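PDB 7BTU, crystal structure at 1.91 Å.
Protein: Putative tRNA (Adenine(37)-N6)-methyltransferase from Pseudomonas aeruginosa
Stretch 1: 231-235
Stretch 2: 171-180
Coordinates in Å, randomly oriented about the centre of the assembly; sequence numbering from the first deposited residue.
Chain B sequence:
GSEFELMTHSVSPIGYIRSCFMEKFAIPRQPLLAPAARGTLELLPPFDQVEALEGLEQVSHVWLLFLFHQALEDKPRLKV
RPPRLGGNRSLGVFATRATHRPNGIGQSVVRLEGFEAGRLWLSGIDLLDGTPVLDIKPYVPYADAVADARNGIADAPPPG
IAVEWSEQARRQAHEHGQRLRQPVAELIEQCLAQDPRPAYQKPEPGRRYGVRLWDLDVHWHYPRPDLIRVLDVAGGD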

ATOM      1  N   LEU B 231      -8.368  33.882  10.202  1.00 15.78           N
ATOM      2  CA  LEU B 231      -8.184  35.184  10.830  1.00 16.81           C
ATOM      3  C   LEU B 231      -6.876  35.841  10.383  1.00 16.67           C
ATOM      4  O   LEU B 231      -6.836  37.039  10.125  1.00 17.92           O
ATOM      5  CB  LEU B 231      -8.178  35.010  12.353  1.00 19.10           C
ATOM      6  CG  LEU B 231      -9.484  34.510  12.957  1.00 16.37           C
ATOM      7  CD1 LEU B 231      -9.252  33.986  14.391  1.00 21.05           C
ATOM      8  CD2 LEU B 231     -10.438  35.722  13.016  1.00 17.44           C
ATOM      9  N   ASP B 232      -5.783  35.084  10.349  1.00 16.03           N
ATOM     10  CA  ASP B 232      -4.480  35.686  10.042  1.00 22.00           C
ATOM     11  C   ASP B 232      -3.524  34.571   9.639  1.00 22.09           C
ATOM     12  O   ASP B 232      -3.780  33.392   9.904  1.00 23.12           O
ATOM     13  CB  ASP B 232      -3.908  36.495  11.200  1.00 26.76           C
ATOM     14  CG  ASP B 232      -3.418  35.611  12.338  1.00 34.64           C
ATOM     15  OD1 ASP B 232      -2.518  34.803  12.135  1.00 44.01           O
ATOM     16  OD2 ASP B 232      -3.943  35.714  13.445  1.00 42.98           O
ATOM     17  N   VAL B 233      -2.438  34.961   8.978  1.00 16.41           N
ATOM     18  CA  VAL B 233      -1.392  34.045   8.486  1.00 16.52           C
ATOM     19  C   VAL B 233      -0.100  34.770   8.807  1.00 20.43           C
ATOM     20  O   VAL B 233       0.112  35.888   8.326  1.00 22.92           O
ATOM     21  CB  VAL B 233      -1.484  33.778   6.982  1.00 18.80           C
ATOM     22  CG1 VAL B 233      -0.354  32.743   6.578  1.00 17.91           C
ATOM     23  CG2 VAL B 233      -2.833  33.169   6.646  1.00 22.17           C
ATOM     24  N   ALA B 234       0.693  34.223   9.707  1.00 22.64           N
ATOM     25  CA  ALA B 234       1.911  34.911  10.135  1.00 29.37           C
ATOM     26  C   ALA B 234       3.115  34.005   9.941  1.00 28.17           C
ATOM     27  O   ALA B 234       2.988  32.789  10.033  1.00 23.94           O
ATOM     28  CB  ALA B 234       1.821  35.307  11.597  1.00 29.08           C
ATOM     29  N   GLY B 235       4.290  34.585   9.679  1.00 33.50           N
ATOM     30  CA  GLY B 235       5.501  33.769   9.651  1.00 41.27           C
ATOM     31  C   GLY B 235       6.768  34.333   9.025  1.00 51.30           C
ATOM     32  O   GLY B 235       7.740  33.587   8.751  1.00 56.57           O
TER
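Stretch 2 171-180: RQAHEHGQRL

A side chain from the helix reaches the backbone of the strand: Gln172 OE1 accepts a hydrogen bond from Val233 N at 2.9 Å, with an N-H...O angle of 158°, the one direct hydrogen bond between the two stretches. Stretch 2 is helical throughout, held by successive i to i+4 backbone bonds such as His176 N to Gln172 O (2.9 Å), and it runs nearly parallel to strand 231-234, with 20° between their N-to-C directions and a closest axial approach of 7.3 Å. The contact is small, burying 296 Å² in total. The closest CA pair across the two stretches is Val233 CA and Gln172 CA, 5.5 Å apart. Here both CA-to-CB bonds point toward the opposing stretch, bringing Val233 CB to 3.8 Å from Gln172 CB; the valine, chi1 t, also sets CG2 4.3 Å from Ala173 CB, a modest apolar contact. Gln172, chi1 m and chi2 t, carries OE1 back along the strand, to 3.3 Å from Asp232 CA. Leu231 points away and makes no contact.

One helical turn on, His176 (chi1 m) meets the end of stretch 1. Its CE1 lies 3.7 Å from Gly235 N, and its NE2 is joined to Val233 O through water 1, at 2.8 Å from NE2 and 2.7 Å from Val233 O, to which the water donates. The other ring nitrogen, ND1, accepts a hydrogen bond from Arg179 NH2 at 2.9 Å and a weak one from Arg179 NE at 3.5 Å, tying the imidazole to the next residue along this side of the helix. Gly235 O lies over one face of the Arg179 guanidinium, 4.1 Å from NH2, without a hydrogen bond. At Gly235 the backbone angles themselves call for glycine, since a CB would jam against the carbonyl O of Ala234.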

ATOM      1  N   ARG B 171      -4.719  38.764   2.253  1.00 21.48           N
ATOM      2  CA  ARG B 171      -3.475  39.436   1.900  1.00 20.77           C
ATOM      3  C   ARG B 171      -2.269  38.659   2.417  1.00 28.37           C
ATOM      4  O   ARG B 171      -1.280  38.477   1.695  1.00 23.57           O
ATOM      5  CB  ARG B 171      -3.448  40.869   2.461  1.00 24.22           C
ATOM      6  CG  ARG B 171      -2.088  41.555   2.300  1.00 38.14           C
ATOM      7  CD  ARG B 171      -2.054  42.980   2.900  1.00 46.86           C
ATOM      8  NE  ARG B 171      -2.341  42.997   4.344  1.00 55.90           N
ATOM      9  CZ  ARG B 171      -1.462  42.668   5.297  1.00 62.35           C
ATOM     10  NH1 ARG B 171      -0.232  42.281   4.974  1.00 62.55           N
ATOM     11  NH2 ARG B 171      -1.812  42.720   6.583  1.00 65.59           N
ATOM     12  N   GLN B 172      -2.296  38.260   3.696  1.00 19.38           N
ATOM     13  CA  GLN B 172      -1.129  37.561   4.252  1.00 19.99           C
ATOM     14  C   GLN B 172      -0.878  36.231   3.554  1.00 21.98           C
ATOM     15  O   GLN B 172       0.283  35.857   3.319  1.00 20.96           O
ATOM     16  CB  GLN B 172      -1.265  37.361   5.775  1.00 19.89           C
ATOM     17  CG  GLN B 172      -1.233  38.692   6.551  1.00 23.47           C
ATOM     18  CD  GLN B 172      -1.854  38.563   7.926  1.00 32.24           C
ATOM     19  OE1 GLN B 172      -2.737  37.701   8.146  1.00 23.47           O
ATOM     20  NE2 GLN B 172      -1.491  39.464   8.819  1.00 37.55           N
ATOM     21  N   ALA B 173      -1.938  35.465   3.275  1.00 21.65           N
ATOM     22  CA  ALA B 173      -1.748  34.212   2.537  1.00 20.38           C
ATOM     23  C   ALA B 173      -1.104  34.471   1.182  1.00 21.30           C
ATOM     24  O   ALA B 173      -0.252  33.678   0.730  1.00 19.52           O
ATOM     25  CB  ALA B 173      -3.080  33.470   2.344  1.00 16.60           C
ATOM     26  N   HIS B 174      -1.531  35.549   0.494  1.00 17.54           N
ATOM     27  CA  HIS B 174      -0.952  35.876  -0.810  1.00 18.58           C
ATOM     28  C   HIS B 174       0.539  36.164  -0.669  1.00 24.45           C
ATOM     29  O   HIS B 174       1.372  35.571  -1.374  1.00 23.28           O
ATOM     30  CB  HIS B 174      -1.657  37.077  -1.427  1.00 20.96           C
ATOM     31  CG  HIS B 174      -1.121  37.441  -2.771  1.00 24.85           C
ATOM     32  ND1 HIS B 174      -0.137  38.396  -2.951  1.00 31.17           N
ATOM     33  CD2 HIS B 174      -1.381  36.929  -3.993  1.00 24.17           C
ATOM     34  CE1 HIS B 174       0.155  38.487  -4.238  1.00 30.44           C
ATOM     35  NE2 HIS B 174      -0.570  37.591  -4.887  1.00 30.25           N
ATOM     36  N   GLU B 175       0.892  37.061   0.270  1.00 22.05           N
ATOM     37  CA  GLU B 175       2.288  37.470   0.463  1.00 24.15           C
ATOM     38  C   GLU B 175       3.172  36.270   0.820  1.00 22.64           C
ATOM     39  O   GLU B 175       4.304  36.135   0.344  1.00 21.30           O
ATOM     40  CB  GLU B 175       2.373  38.507   1.598  1.00 25.60           C
ATOM     41  CG  GLU B 175       1.800  39.902   1.218  1.00 31.26           C
ATOM     42  CD  GLU B 175       1.517  40.783   2.443  1.00 43.41           C
ATOM     43  OE1 GLU B 175       1.632  40.284   3.594  1.00 47.13           O
ATOM     44  OE2 GLU B 175       1.165  41.963   2.257  1.00 46.60           O
ATOM     45  N   HIS B 176       2.687  35.410   1.693  1.00 20.28           N
ATOM     46  CA  HIS B 176       3.548  34.308   2.068  1.00 20.20           C
ATOM     47  C   HIS B 176       3.631  33.274   0.954  1.00 20.89           C
ATOM     48  O   HIS B 176       4.671  32.611   0.800  1.00 23.19           O
ATOM     49  CB  HIS B 176       3.042  33.723   3.390  1.00 20.46           C
ATOM     50  CG  HIS B 176       3.410  34.565   4.574  1.00 19.56           C
ATOM     51  ND1 HIS B 176       4.701  34.662   5.053  1.00 21.60           N
ATOM     52  CD2 HIS B 176       2.659  35.367   5.361  1.00 20.66           C
ATOM     53  CE1 HIS B 176       4.730  35.465   6.100  1.00 25.21           C
ATOM     54  NE2 HIS B 176       3.500  35.919   6.301  1.00 24.37           N
ATOM     55  N   GLY B 177       2.556  33.125   0.176  1.00 20.83           N
ATOM     56  CA  GLY B 177       2.600  32.228  -0.968  1.00 20.97           C
ATOM     57  C   GLY B 177       3.608  32.703  -1.996  1.00 23.93           C
ATOM     58  O   GLY B 177       4.375  31.900  -2.552  1.00 23.74           O
ATOM     59  N   GLN B 178       3.657  34.027  -2.224  1.00 25.17           N
ATOM     60  CA  GLN B 178       4.636  34.586  -3.157  1.00 22.84           C
ATOM     61  C   GLN B 178       6.050  34.339  -2.660  1.00 24.94           C
ATOM     62  O   GLN B 178       6.928  34.005  -3.451  1.00 28.01           O
ATOM     63  CB  GLN B 178       4.400  36.078  -3.323  1.00 20.94           C
ATOM     64  CG  GLN B 178       3.025  36.421  -3.925  1.00 26.35           C
ATOM     65  CD  GLN B 178       3.071  36.388  -5.424  1.00 29.91           C
ATOM     66  OE1 GLN B 178       2.288  35.691  -6.085  1.00 31.40           O
ATOM     67  NE2 GLN B 178       3.990  37.144  -5.969  1.00 25.63           N
ATOM     68  N   ARG B 179       6.283  34.498  -1.344  1.00 19.93           N
ATOM     69  CA  ARG B 179       7.606  34.253  -0.760  1.00 23.83           C
ATOM     70  C   ARG B 179       8.003  32.778  -0.866  1.00 22.30           C
ATOM     71  O   ARG B 179       9.123  32.451  -1.277  1.00 23.64           O
ATOM     72  CB  ARG B 179       7.612  34.686   0.719  1.00 23.55           C
ATOM     73  CG  ARG B 179       8.977  34.446   1.429  1.00 26.76           C
ATOM     74  CD  ARG B 179       8.967  34.980   2.895  1.00 28.60           C
ATOM     75  NE  ARG B 179       7.866  34.386   3.636  1.00 28.32           N
ATOM     76  CZ  ARG B 179       7.892  33.176   4.185  1.00 29.17           C
ATOM     77  NH1 ARG B 179       8.995  32.409   4.064  1.00 23.88           N
ATOM     78  NH2 ARG B 179       6.810  32.731   4.829  1.00 24.42           N
ATOM     79  N   LEU B 180       7.085  31.879  -0.477  1.00 21.16           N
ATOM     80  CA  LEU B 180       7.323  30.445  -0.411  1.00 24.43           C
ATOM     81  C   LEU B 180       7.258  29.761  -1.767  1.00 25.45           C
ATOM     82  O   LEU B 180       7.748  28.618  -1.885  1.00 22.42           O
ATOM     83  CB  LEU B 180       6.287  29.785   0.518  1.00 23.97           C
ATOM     84  CG  LEU B 180       6.465  30.055   2.033  1.00 22.18           C
ATOM     85  CD1 LEU B 180       5.226  29.665   2.892  1.00 19.74           C
ATOM     86  CD2 LEU B 180       7.721  29.317   2.523  1.00 28.43           C
TER
HETATM   87  O   HOH W   1       2.132  37.716   7.964  1.00 28.60           O